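PDB 2E7P: glutaredoxin from Populus tremula x Populus tremuloides, which binds a glutathione-ligated [2Fe-2S] cluster and probably uses glutathione to reduce protein and low-molecular-weight disulfides. Local coordinates for residues Y32-R35 with V36-L39; S63-A66 with H67-G70; N76-G80 with G81-G85; C87-V90 with V91-Q95. All coordinates share one frame; numbering follows the deposited sequence.

In the fold
From the N terminus, the chain first reaches interaction 1, on helix 31-42 of the beta-alpha-beta unit that strands 22-26 and 48-51 complete. Interaction 2 follows at the C-terminal end of helix 58-69, interaction 3 closes the hairpin of strands 76-79 and 82-85, and interaction 4 lies on helix 87-95. Each contact is local, and the four run in series without nesting or crossing. They meet in space: Val36 CG1 lies 3.8 Å from Val77 CG2, Leu39 CD1 is 3.6 Å from Val91 CG2, and Trp68 packs on Phe78. The hairpin thus links helix 58-69 to helices 31-42 and 87-95 within the thioredoxin fold, while interactions 1 and 4 share one glutathione.

Interaction 1: residues Y32-R35 with V36-L39; sequences YCNR and VKQL. With GSH (glutathione), chain G; GSH (glutathione), chain H.
Arg35 lays one face of its guanidinium group over Leu39, whose CD1 sits 3.9 Å above the centre of the plane. CD2 of the same leucine covers that group too, 3.6 Å from NH1. The arginine chain starts with CG anti to the backbone N (chi1 -179°) and bends at chi2, which carries its end forward along helix 31-42 to Gln38 and Leu39. There NH1 donates to Gln38 OE1 at 2.9 Å, but the bond is bent: the N-H...O angle is 142°, and the donor stands above the amide's carbonyl plane rather than on a lone pair. An alanine here would take away both the NH1 donor and the flat guanidinium that lies over Leu39, and would probably leave the Gln38 amide freer to turn. On another side of the helix, two waters bridge Asn34 OD1 to Lys37 NZ; the first donates to OD1 at 2.8 Å and accepts from NZ at 3.0 Å. The ammonium also forms a salt bridge with Glu51 on strand 48-51. Tyr32, at the cluster end, brings CD2 to 3.8 Å from SG2 of one glutathione, while Asn34 ND2 lies 3.5 Å from SG2 of a second, which the third subunit hydrogen-bonds. The Tyr32 ring also meets Tyr32 of the second subunit edge-to-face. This chemistry implies a helix whose first turn adjoins two glutathione sulfurs and a subunit interface, its lysine held between two waters and the Glu51 carboxylate.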
loop_
_atom_site.group_PDB
_atom_site.type_symbol
_atom_site.label_atom_id
_atom_site.label_comp_id
_atom_site.label_asym_id
_atom_site.label_seq_id
_atom_site.Cartn_x
_atom_site.Cartn_y
_atom_site.Cartn_z
ATOM N N TYR C 32 -1.466 -0.471 -4.089
ATOM C CA TYR C 32 -1.738 -1.472 -5.121
ATOM C C TYR C 32 -3.198 -1.896 -5.025
ATOM O O TYR C 32 -3.892 -2.002 -6.036
ATOM C CB TYR C 32 -0.809 -2.682 -4.987
ATOM C CG TYR C 32 0.588 -2.507 -5.593
ATOM C CD1 TYR C 32 0.829 -1.506 -6.510
ATOM C CD2 TYR C 32 1.657 -3.350 -5.233
ATOM C CE1 TYR C 32 2.080 -1.318 -7.070
ATOM C CE2 TYR C 32 2.915 -3.195 -5.814
ATOM C CZ TYR C 32 3.112 -2.150 -6.735
ATOM O OH TYR C 32 4.322 -1.909 -7.379
ATOM N N CYS C 33 -3.689 -2.104 -3.803
ATOM C CA CYS C 33 -5.132 -2.371 -3.612
ATOM C C CYS C 33 -6.021 -1.225 -4.121
ATOM O O CYS C 33 -6.996 -1.463 -4.840
ATOM C CB CYS C 33 -5.416 -2.718 -2.135
ATOM S SG CYS C 33 -4.608 -4.244 -1.696
ATOM N N ASN C 34 -5.687 0.016 -3.771
ATOM C CA ASN C 34 -6.409 1.194 -4.334
ATOM C C ASN C 34 -6.411 1.342 -5.854
ATOM O O ASN C 34 -7.379 1.800 -6.423
ATOM C CB ASN C 34 -5.892 2.481 -3.695
ATOM C CG ASN C 34 -6.131 2.490 -2.174
ATOM O OD1 ASN C 34 -7.031 1.806 -1.695
ATOM N ND2 ASN C 34 -5.307 3.213 -1.427
ATOM N N ARG C 35 -5.304 0.972 -6.502
ATOM C CA ARG C 35 -5.206 0.970 -7.974
ATOM C C ARG C 35 -6.203 -0.051 -8.596
ATOM O O ARG C 35 -6.906 0.240 -9.571
ATOM C CB ARG C 35 -3.749 0.671 -8.394
ATOM C CG ARG C 35 -3.462 0.655 -9.949
ATOM C CD ARG C 35 -3.773 1.983 -10.647
ATOM N NE ARG C 35 -3.477 1.890 -12.076
ATOM C CZ ARG C 35 -4.226 2.409 -13.052
ATOM N NH1 ARG C 35 -5.336 3.086 -12.763
ATOM N NH2 ARG C 35 -3.864 2.236 -14.333
ATOM N N VAL C 36 -6.287 -1.237 -8.018
ATOM C CA VAL C 36 -7.319 -2.178 -8.455
ATOM C C VAL C 36 -8.733 -1.620 -8.300
ATOM O O VAL C 36 -9.555 -1.717 -9.207
ATOM C CB VAL C 36 -7.171 -3.521 -7.723
ATOM C CG1 VAL C 36 -8.453 -4.377 -7.850
ATOM C CG2 VAL C 36 -5.958 -4.248 -8.298
ATOM N N LYS C 37 -9.009 -1.007 -7.163
ATOM C CA LYS C 37 -10.303 -0.380 -6.912
ATOM C C LYS C 37 -10.593 0.706 -7.947
ATOM O O LYS C 37 -11.728 0.822 -8.421
ATOM C CB LYS C 37 -10.298 0.213 -5.485
ATOM C CG LYS C 37 -10.406 -0.862 -4.393
ATOM C CD LYS C 37 -9.965 -0.290 -3.083
ATOM C CE LYS C 37 -9.763 -1.396 -2.022
ATOM N NZ LYS C 37 -9.586 -0.783 -0.691
ATOM N N GLN C 38 -9.580 1.526 -8.236
ATOM C CA GLN C 38 -9.665 2.565 -9.269
ATOM C C GLN C 38 -10.054 1.973 -10.635
ATOM O O GLN C 38 -10.958 2.452 -11.291
ATOM C CB GLN C 38 -8.322 3.303 -9.399
ATOM C CG GLN C 38 -8.385 4.511 -10.394
ATOM C CD GLN C 38 -7.084 5.271 -10.450
ATOM O OE1 GLN C 38 -6.011 4.679 -10.401
ATOM N NE2 GLN C 38 -7.172 6.600 -10.577
ATOM N N LEU C 39 -9.350 0.925 -11.045
ATOM C CA LEU C 39 -9.631 0.238 -12.312
ATOM C C LEU C 39 -11.003 -0.399 -12.348
ATOM O O LEU C 39 -11.678 -0.328 -13.356
ATOM C CB LEU C 39 -8.538 -0.819 -12.590
ATOM C CG LEU C 39 -7.225 -0.112 -12.950
ATOM C CD1 LEU C 39 -6.004 -1.053 -12.894
ATOM C CD2 LEU C 39 -7.401 0.631 -14.348
HETATM N N1 GSH G . -6.040 7.255 7.517
HETATM C CA1 GSH G . -6.508 8.017 6.359
HETATM C C1 GSH G . -7.938 8.376 6.625
HETATM O O11 GSH G . -8.579 9.153 5.883
HETATM O O12 GSH G . -8.475 7.834 7.608
HETATM C CB1 GSH G . -6.400 7.076 5.148
HETATM C CG1 GSH G . -6.842 7.642 3.772
HETATM C CD1 GSH G . -6.201 6.887 2.588
HETATM O OE1 GSH G . -5.445 5.946 2.787
HETATM N N2 GSH G . -6.519 7.281 1.350
HETATM C CA2 GSH G . -5.922 6.718 0.152
HETATM C C2 GSH G . -5.073 7.806 -0.436
HETATM O O2 GSH G . -5.428 8.960 -0.297
HETATM C CB2 GSH G . -7.018 6.489 -0.866
HETATM S SG2 GSH G . -8.044 5.083 -0.401
HETATM N N3 GSH G . -3.965 7.516 -1.135
HETATM C CA3 GSH G . -3.091 8.504 -1.768
HETATM C C3 GSH G . -3.760 9.114 -2.988
HETATM O O31 GSH G . -4.870 8.699 -3.408
HETATM O O32 GSH G . -3.194 10.045 -3.596
HETATM N N1 GSH H . 2.751 -8.276 -7.971
HETATM C CA1 GSH H . 1.761 -8.130 -6.900
HETATM C C1 GSH H . 0.517 -7.538 -7.497
HETATM O O11 GSH H . -0.590 -7.539 -6.887
HETATM O O12 GSH H . 0.640 -7.068 -8.651
HETATM C CB1 GSH H . 2.358 -7.294 -5.756
HETATM C CG1 GSH H . 1.435 -7.207 -4.519
HETATM C CD1 GSH H . 2.184 -6.777 -3.286
HETATM O OE1 GSH H . 3.396 -6.620 -3.289
HETATM N N2 GSH H . 1.467 -6.660 -2.175
HETATM C CA2 GSH H . 2.090 -6.288 -0.899
HETATM C C2 GSH H . 1.616 -7.276 0.146
HETATM O O2 GSH H . 0.547 -7.909 0.031
HETATM C CB2 GSH H . 1.671 -4.833 -0.512
HETATM S SG2 GSH H . 1.944 -3.295 -1.489
HETATM N N3 GSH H . 2.380 -7.468 1.225
HETATM C CA3 GSH H . 1.980 -8.360 2.277
HETATM C C3 GSH H . 0.776 -7.740 2.978
HETATM O O31 GSH H . 0.602 -6.497 3.017
HETATM O O32 GSH H . -0.022 -8.513 3.527
HETATM O O HOH W 1 -9.560 2.203 -0.472
HETATM O O HOH W 2 -6.823 -0.348 -0.138
#

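Interaction 2: residues S63-A66 with H67-G70; sequences SALA and HWTG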
loop_
_atom_site.group_PDB
_atom_site.type_symbol
_atom_site.label_atom_id
_atom_site.label_comp_id
_atom_site.label_asym_id
_atom_site.label_seq_id
_atom_site.Cartn_x
_atom_site.Cartn_y
_atom_site.Cartn_z
ATOM N N SER C 63 -3.077 -16.533 4.666
ATOM C CA SER C 63 -2.288 -17.740 4.423
ATOM C C SER C 63 -3.120 -18.847 3.761
ATOM O O SER C 63 -2.625 -19.544 2.874
ATOM C CB SER C 63 -1.500 -18.206 5.672
ATOM O OG SER C 63 -2.374 -18.629 6.678
ATOM N N ALA C 64 -4.405 -18.956 4.120
ATOM C CA ALA C 64 -5.341 -19.809 3.360
ATOM C C ALA C 64 -5.358 -19.403 1.889
ATOM O O ALA C 64 -5.432 -20.260 1.001
ATOM C CB ALA C 64 -6.774 -19.716 3.936
ATOM N N LEU C 65 -5.350 -18.101 1.611
ATOM C CA LEU C 65 -5.362 -17.676 0.223
ATOM C C LEU C 65 -4.029 -18.021 -0.447
ATOM O O LEU C 65 -4.013 -18.414 -1.616
ATOM C CB LEU C 65 -5.667 -16.169 0.081
ATOM C CG LEU C 65 -7.144 -15.761 0.231
ATOM C CD1 LEU C 65 -7.209 -14.243 0.519
ATOM C CD2 LEU C 65 -7.912 -16.102 -1.045
ATOM N N ALA C 66 -2.939 -17.893 0.299
ATOM C CA ALA C 66 -1.622 -18.286 -0.186
ATOM C C ALA C 66 -1.593 -19.765 -0.570
ATOM O O ALA C 66 -1.260 -20.117 -1.712
ATOM C CB ALA C 66 -0.561 -17.952 0.819
ATOM N N HIS C 67 -2.002 -20.625 0.362
ATOM C CA HIS C 67 -2.020 -22.072 0.094
ATOM C C HIS C 67 -2.919 -22.411 -1.096
ATOM O O HIS C 67 -2.601 -23.257 -1.938
ATOM C CB HIS C 67 -2.520 -22.825 1.321
ATOM C CG HIS C 67 -1.480 -23.031 2.374
ATOM N ND1 HIS C 67 -0.347 -23.787 2.163
ATOM C CD2 HIS C 67 -1.413 -22.599 3.660
ATOM C CE1 HIS C 67 0.378 -23.810 3.271
ATOM N NE2 HIS C 67 -0.255 -23.114 4.200
ATOM N N TRP C 68 -4.051 -21.737 -1.188
ATOM C CA TRP C 68 -5.028 -22.149 -2.179
ATOM C C TRP C 68 -4.705 -21.626 -3.580
ATOM O O TRP C 68 -4.752 -22.386 -4.576
ATOM C CB TRP C 68 -6.438 -21.785 -1.677
ATOM C CG TRP C 68 -7.557 -21.834 -2.677
ATOM C CD1 TRP C 68 -7.779 -22.797 -3.614
ATOM C CD2 TRP C 68 -8.650 -20.919 -2.772
ATOM N NE1 TRP C 68 -8.911 -22.499 -4.339
ATOM C CE2 TRP C 68 -9.475 -21.361 -3.826
ATOM C CE3 TRP C 68 -9.011 -19.752 -2.065
ATOM C CZ2 TRP C 68 -10.657 -20.679 -4.211
ATOM C CZ3 TRP C 68 -10.156 -19.041 -2.465
ATOM C CH2 TRP C 68 -10.963 -19.506 -3.529
ATOM N N THR C 69 -4.361 -20.333 -3.662
ATOM C CA THR C 69 -4.287 -19.641 -4.942
ATOM C C THR C 69 -2.853 -19.468 -5.426
ATOM O O THR C 69 -2.600 -19.113 -6.604
ATOM C CB THR C 69 -4.960 -18.239 -4.827
ATOM O OG1 THR C 69 -4.179 -17.367 -3.999
ATOM C CG2 THR C 69 -6.368 -18.358 -4.221
ATOM N N GLY C 70 -1.915 -19.681 -4.514
ATOM C CA GLY C 70 -0.524 -19.393 -4.790
ATOM C C GLY C 70 -0.194 -17.902 -4.787
ATOM O O GLY C 70 0.896 -17.513 -5.196
#
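Leu65 O accepts two hydrogen bonds from one residue, Thr69, at the C-terminal end of helix 58-69 in this thioredoxin fold. The hydroxyl OG1 donates at 2.6 Å and the backbone N of Thr69 at 2.8 Å to the same Leu65 O, and they reach it from opposite faces of the carbonyl plane. The hydroxyl is placed for this by its first torsion (chi1 69°), which sets OG1 between the backbone N and the carbonyl carbon. OG1 in turn accepts from Arg71 N, beyond the helix end. Gly70 is the first residue to leave helical geometry, at a positive phi of 74°, yet its N still reaches Ala66 O at 2.9 Å, with a bent N-H...O angle of 135°. Backbone bonds from His67 N to Ser63 O and from Trp68 N to Ala64 O carry the regular helix up to this point. His67 ND1 is hydrogen-bonded to His67 O of the fourth subunit. Trp68 has Lys14 as a cation-pi partner and meets the Phe78 ring, so the indole joins helix 3-18 to the hairpin. Within the helix, Leu65 CD2 touches its six-membered ring obliquely, 3.9 Å from Trp68 CE3, and Thr69 CG2 lies 3.5 Å above the indole plane, offset toward its rim.

Interaction 3: residues N76-G80 with G81-G85; sequences NVFIG and GKQIG
Ile79 and Lys82 exchange two backbone hydrogen bonds across a beta hairpin, Ile79 N donating to Lys82 O at 3.0 Å and Lys82 N to Ile79 O at 3.1 Å. They are the first and last residues of a type I' turn whose central Gly80 and Gly81 both take positive phi, 58° and 76°. Farther along, Val77 O accepts from Ile84 N and Val77 N donates to Gly85 O at 2.9 Å; with both Ile84 and Gly85 facing Val77, the pairing is a classic beta bulge. Between these sites, in the non-hydrogen-bonded pair Phe78 and Gln83, Phe78 CA makes a CA-H...O contact with Lys82 O at 3.2 Å. Apolar contacts fall into two groups. Phe78 and Gln83 run side by side, pointing the same way, and Gln83 CG approaches the ring obliquely, 3.3 Å from Phe78 CE1. Ile84 crosses Ile79, with Ile84 CG1 3.6 Å from Ile79 CG1. Ile84 CB lies 4.2 Å from Val77 CG1. At the ring's position an alanine would probably leave the aliphatic part of Gln83 and the indole of Trp68 without their shared partner, opening a gap beneath helix 58-69. That helix covers the sheet face bearing Phe78, through Leu65, Trp68 and Thr69. Val77 and Ile79 turn to the other face, toward Val90 of helix 87-95 and Leu99 and Leu103 of helix 99-110, and strand 22-26 pairs with strand 76-79.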
loop_
_atom_site.group_PDB
_atom_site.type_symbol
_atom_site.label_atom_id
_atom_site.label_comp_id
_atom_site.label_asym_id
_atom_site.label_seq_id
_atom_site.Cartn_x
_atom_site.Cartn_y
_atom_site.Cartn_z
ATOM N N ASN C 76 -5.871 -9.505 -4.041
ATOM C CA ASN C 76 -6.117 -10.825 -4.610
ATOM C C ASN C 76 -7.531 -10.762 -5.159
ATOM O O ASN C 76 -8.487 -10.610 -4.408
ATOM C CB ASN C 76 -5.941 -11.905 -3.537
ATOM C CG ASN C 76 -5.782 -13.293 -4.126
ATOM O OD1 ASN C 76 -6.266 -13.573 -5.223
ATOM N ND2 ASN C 76 -5.052 -14.157 -3.417
ATOM N N VAL C 77 -7.647 -10.798 -6.491
ATOM C CA VAL C 77 -8.902 -10.481 -7.162
ATOM C C VAL C 77 -9.590 -11.715 -7.758
ATOM O O VAL C 77 -8.974 -12.507 -8.468
ATOM C CB VAL C 77 -8.675 -9.461 -8.314
ATOM C CG1 VAL C 77 -10.000 -9.112 -8.986
ATOM C CG2 VAL C 77 -7.943 -8.175 -7.805
ATOM N N PHE C 78 -10.875 -11.826 -7.489
ATOM C CA PHE C 78 -11.735 -12.865 -8.037
ATOM C C PHE C 78 -12.856 -12.214 -8.808
ATOM O O PHE C 78 -13.482 -11.236 -8.330
ATOM C CB PHE C 78 -12.370 -13.662 -6.896
ATOM C CG PHE C 78 -11.422 -14.597 -6.218
ATOM C CD1 PHE C 78 -11.416 -15.953 -6.551
ATOM C CD2 PHE C 78 -10.536 -14.130 -5.257
ATOM C CE1 PHE C 78 -10.518 -16.847 -5.918
ATOM C CE2 PHE C 78 -9.636 -14.997 -4.617
ATOM C CZ PHE C 78 -9.631 -16.359 -4.938
ATOM N N ILE C 79 -13.104 -12.745 -9.999
ATOM C CA ILE C 79 -14.258 -12.368 -10.766
ATOM C C ILE C 79 -15.042 -13.625 -11.129
ATOM O O ILE C 79 -14.485 -14.569 -11.712
ATOM C CB ILE C 79 -13.906 -11.585 -12.049
ATOM C CG1 ILE C 79 -13.152 -10.269 -11.724
ATOM C CG2 ILE C 79 -15.210 -11.342 -12.863
ATOM C CD1 ILE C 79 -12.769 -9.391 -12.945
ATOM N N GLY C 80 -16.329 -13.616 -10.766
ATOM C CA GLY C 80 -17.221 -14.773 -10.954
ATOM C C GLY C 80 -16.662 -15.978 -10.238
ATOM O O GLY C 80 -16.767 -17.095 -10.727
ATOM N N GLY C 81 -16.026 -15.757 -9.090
ATOM C CA GLY C 81 -15.475 -16.884 -8.301
ATOM C C GLY C 81 -14.192 -17.496 -8.848
ATOM O O GLY C 81 -13.662 -18.431 -8.270
ATOM N N LYS C 82 -13.697 -16.955 -9.953
ATOM C CA LYS C 82 -12.462 -17.408 -10.591
ATOM C C LYS C 82 -11.316 -16.484 -10.189
ATOM O O LYS C 82 -11.496 -15.270 -10.138
ATOM C CB LYS C 82 -12.598 -17.360 -12.115
ATOM C CG LYS C 82 -13.658 -18.300 -12.720
ATOM C CD LYS C 82 -14.034 -17.840 -14.160
ATOM C CE LYS C 82 -15.081 -18.756 -14.850
ATOM N NZ LYS C 82 -15.010 -18.506 -16.365
ATOM N N GLN C 83 -10.144 -17.067 -9.933
ATOM C CA GLN C 83 -8.930 -16.337 -9.605
ATOM C C GLN C 83 -8.458 -15.509 -10.782
ATOM O O GLN C 83 -8.192 -16.047 -11.864
ATOM C CB GLN C 83 -7.819 -17.296 -9.189
ATOM C CG GLN C 83 -8.142 -17.995 -7.882
ATOM C CD GLN C 83 -7.369 -19.267 -7.662
ATOM O OE1 GLN C 83 -7.929 -20.286 -7.211
ATOM N NE2 GLN C 83 -6.071 -19.235 -7.972
ATOM N N ILE C 84 -8.361 -14.199 -10.573
ATOM C CA ILE C 84 -7.868 -13.323 -11.616
ATOM C C ILE C 84 -6.369 -13.094 -11.450
ATOM O O ILE C 84 -5.587 -13.454 -12.330
ATOM C CB ILE C 84 -8.709 -12.012 -11.715
ATOM C CG1 ILE C 84 -10.195 -12.330 -12.013
ATOM C CG2 ILE C 84 -8.107 -11.010 -12.729
ATOM C CD1 ILE C 84 -10.504 -13.301 -13.253
ATOM N N GLY C 85 -5.971 -12.516 -10.313
ATOM C CA GLY C 85 -4.589 -12.256 -10.029
ATOM C C GLY C 85 -4.517 -11.043 -9.115
ATOM O O GLY C 85 -5.411 -10.803 -8.308
#

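Interaction 4: residues C87-V90 with V91-Q95; sequences CDTV and VEKHQ. With GSH (glutathione), chain H.
Cys87 and Asp88 open helix 87-95 in the thioredoxin fold, and their backbone N atoms hold one carboxylate of a bound glutathione. Cys87 N donates to O11 of that glutathione at 2.9 Å and Asp88 N to its O12 at 2.9 Å, the latter nearly straight (N-H...O 175°). Each oxygen thus has its own donor in the first turn, and the positive end of the helix dipole would be expected to favour the anion there. Asp88 OD2 also lies 3.6 Å from the glutathione amino nitrogen N1. Lys27, Gln62, Tyr29 and Val74 also hydrogen-bond this ligand. The next shell is the helix itself. Val91 N bonds to Cys87 O and Glu92 N to Asp88 O, which ties both ligand-binding residues to the following turn; Thr89 and Val90 repeat the pattern with Lys93 and His94. With SG anti to its own N (chi1 -174°), Cys87 turns its sulfur outward toward helix 31-42, and SG meets Val91 CG2 at 4.1 Å. Helix 31-42 lies against this side, with Arg35 touching Cys87 and Leu39 touching Val91 and His94. On another side Lys93 packs on Leu99 and Leu102 of helix 99-110, its CG 3.2 Å from Thr89 O. That carbonyl oxygen also accepts a hydrogen bond from a water, 3.1 Å from Thr89 O, which donates its other hydrogen to Glu92 OE2 at 2.5 Å.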
loop_
_atom_site.group_PDB
_atom_site.type_symbol
_atom_site.label_atom_id
_atom_site.label_comp_id
_atom_site.label_asym_id
_atom_site.label_seq_id
_atom_site.Cartn_x
_atom_site.Cartn_y
_atom_site.Cartn_z
ATOM N N CYS C 87 -2.685 -6.794 -8.700
ATOM C CA CYS C 87 -2.749 -5.468 -9.337
ATOM C C CYS C 87 -2.155 -5.507 -10.754
ATOM O O CYS C 87 -2.793 -5.089 -11.699
ATOM C CB CYS C 87 -2.008 -4.440 -8.473
ATOM S SG CYS C 87 -2.157 -2.763 -9.066
ATOM N N ASP C 88 -0.949 -6.047 -10.903
ATOM C CA ASP C 88 -0.352 -6.155 -12.224
ATOM C C ASP C 88 -1.325 -6.827 -13.189
ATOM O O ASP C 88 -1.534 -6.327 -14.289
ATOM C CB ASP C 88 0.983 -6.910 -12.213
ATOM C CG ASP C 88 2.087 -6.124 -11.563
ATOM O OD1 ASP C 88 1.942 -4.904 -11.323
ATOM O OD2 ASP C 88 3.132 -6.727 -11.252
ATOM N N THR C 89 -1.916 -7.956 -12.774
ATOM C CA THR C 89 -2.921 -8.625 -13.603
ATOM C C THR C 89 -4.062 -7.698 -14.015
ATOM O O THR C 89 -4.432 -7.648 -15.222
ATOM C CB THR C 89 -3.525 -9.879 -12.932
ATOM O OG1 THR C 89 -2.472 -10.707 -12.418
ATOM C CG2 THR C 89 -4.319 -10.673 -13.956
ATOM N N VAL C 90 -4.657 -6.999 -13.038
ATOM C CA VAL C 90 -5.819 -6.159 -13.343
ATOM C C VAL C 90 -5.459 -4.997 -14.297
ATOM O O VAL C 90 -6.240 -4.666 -15.213
ATOM C CB VAL C 90 -6.563 -5.622 -12.072
ATOM C CG1 VAL C 90 -7.726 -4.705 -12.482
ATOM C CG2 VAL C 90 -7.097 -6.766 -11.254
ATOM N N VAL C 91 -4.297 -4.386 -14.061
ATOM C CA VAL C 91 -3.782 -3.317 -14.938
ATOM C C VAL C 91 -3.663 -3.876 -16.369
ATOM O O VAL C 91 -4.155 -3.276 -17.313
ATOM C CB VAL C 91 -2.399 -2.779 -14.446
ATOM C CG1 VAL C 91 -1.739 -1.865 -15.515
ATOM C CG2 VAL C 91 -2.518 -2.005 -13.109
ATOM N N GLU C 92 -3.033 -5.032 -16.517
ATOM C CA GLU C 92 -2.928 -5.694 -17.838
ATOM C C GLU C 92 -4.270 -5.983 -18.548
ATOM O O GLU C 92 -4.420 -5.721 -19.753
ATOM C CB GLU C 92 -2.133 -6.978 -17.686
ATOM C CG GLU C 92 -1.447 -7.472 -18.942
ATOM C CD GLU C 92 -0.545 -8.674 -18.622
ATOM O OE1 GLU C 92 0.733 -8.544 -18.664
ATOM O OE2 GLU C 92 -1.130 -9.737 -18.290
ATOM N N LYS C 93 -5.240 -6.521 -17.815
ATOM C CA LYS C 93 -6.607 -6.717 -18.348
ATOM C C LYS C 93 -7.268 -5.417 -18.838
ATOM O O LYS C 93 -7.898 -5.361 -19.919
ATOM C CB LYS C 93 -7.506 -7.388 -17.298
ATOM C CG LYS C 93 -6.952 -8.770 -16.824
ATOM C CD LYS C 93 -7.023 -9.803 -17.934
ATOM C CE LYS C 93 -6.850 -11.255 -17.404
ATOM N NZ LYS C 93 -6.114 -12.085 -18.416
ATOM N N HIS C 94 -7.157 -4.380 -18.016
ATOM C CA HIS C 94 -7.572 -3.063 -18.455
ATOM C C HIS C 94 -6.816 -2.603 -19.715
ATOM O O HIS C 94 -7.439 -2.165 -20.669
ATOM C CB HIS C 94 -7.381 -2.028 -17.356
ATOM C CG HIS C 94 -7.648 -0.628 -17.820
ATOM N ND1 HIS C 94 -6.678 0.355 -17.828
ATOM C CD2 HIS C 94 -8.769 -0.061 -18.339
ATOM C CE1 HIS C 94 -7.205 1.480 -18.283
ATOM N NE2 HIS C 94 -8.467 1.256 -18.606
ATOM N N GLN C 95 -5.495 -2.676 -19.704
ATOM C CA GLN C 95 -4.710 -2.141 -20.825
ATOM C C GLN C 95 -5.007 -2.851 -22.171
ATOM O O GLN C 95 -4.886 -2.260 -23.252
ATOM C CB GLN C 95 -3.212 -2.265 -20.517
ATOM C CG GLN C 95 -2.671 -1.157 -19.600
ATOM C CD GLN C 95 -1.236 -1.453 -19.122
ATOM O OE1 GLN C 95 -0.723 -2.577 -19.288
ATOM N NE2 GLN C 95 -0.594 -0.466 -18.519
HETATM N N1 GSH H . 2.751 -8.276 -7.971
HETATM C CA1 GSH H . 1.761 -8.130 -6.900
HETATM C C1 GSH H . 0.517 -7.538 -7.497
HETATM O O11 GSH H . -0.590 -7.539 -6.887
HETATM O O12 GSH H . 0.640 -7.068 -8.651
HETATM C CB1 GSH H . 2.358 -7.294 -5.756
HETATM C CG1 GSH H . 1.435 -7.207 -4.519
HETATM C CD1 GSH H . 2.184 -6.777 -3.286
HETATM O OE1 GSH H . 3.396 -6.620 -3.289
HETATM N N2 GSH H . 1.467 -6.660 -2.175
HETATM C CA2 GSH H . 2.090 -6.288 -0.899
HETATM C C2 GSH H . 1.616 -7.276 0.146
HETATM O O2 GSH H . 0.547 -7.909 0.031
HETATM C CB2 GSH H . 1.671 -4.833 -0.512
HETATM S SG2 GSH H . 1.944 -3.295 -1.489
HETATM N N3 GSH H . 2.380 -7.468 1.225
HETATM C CA3 GSH H . 1.980 -8.360 2.277
HETATM C C3 GSH H . 0.776 -7.740 2.978
HETATM O O31 GSH H . 0.602 -6.497 3.017
HETATM O O32 GSH H . -0.022 -8.513 3.527
HETATM O O HOH W 3 -3.321 -9.946 -17.064
#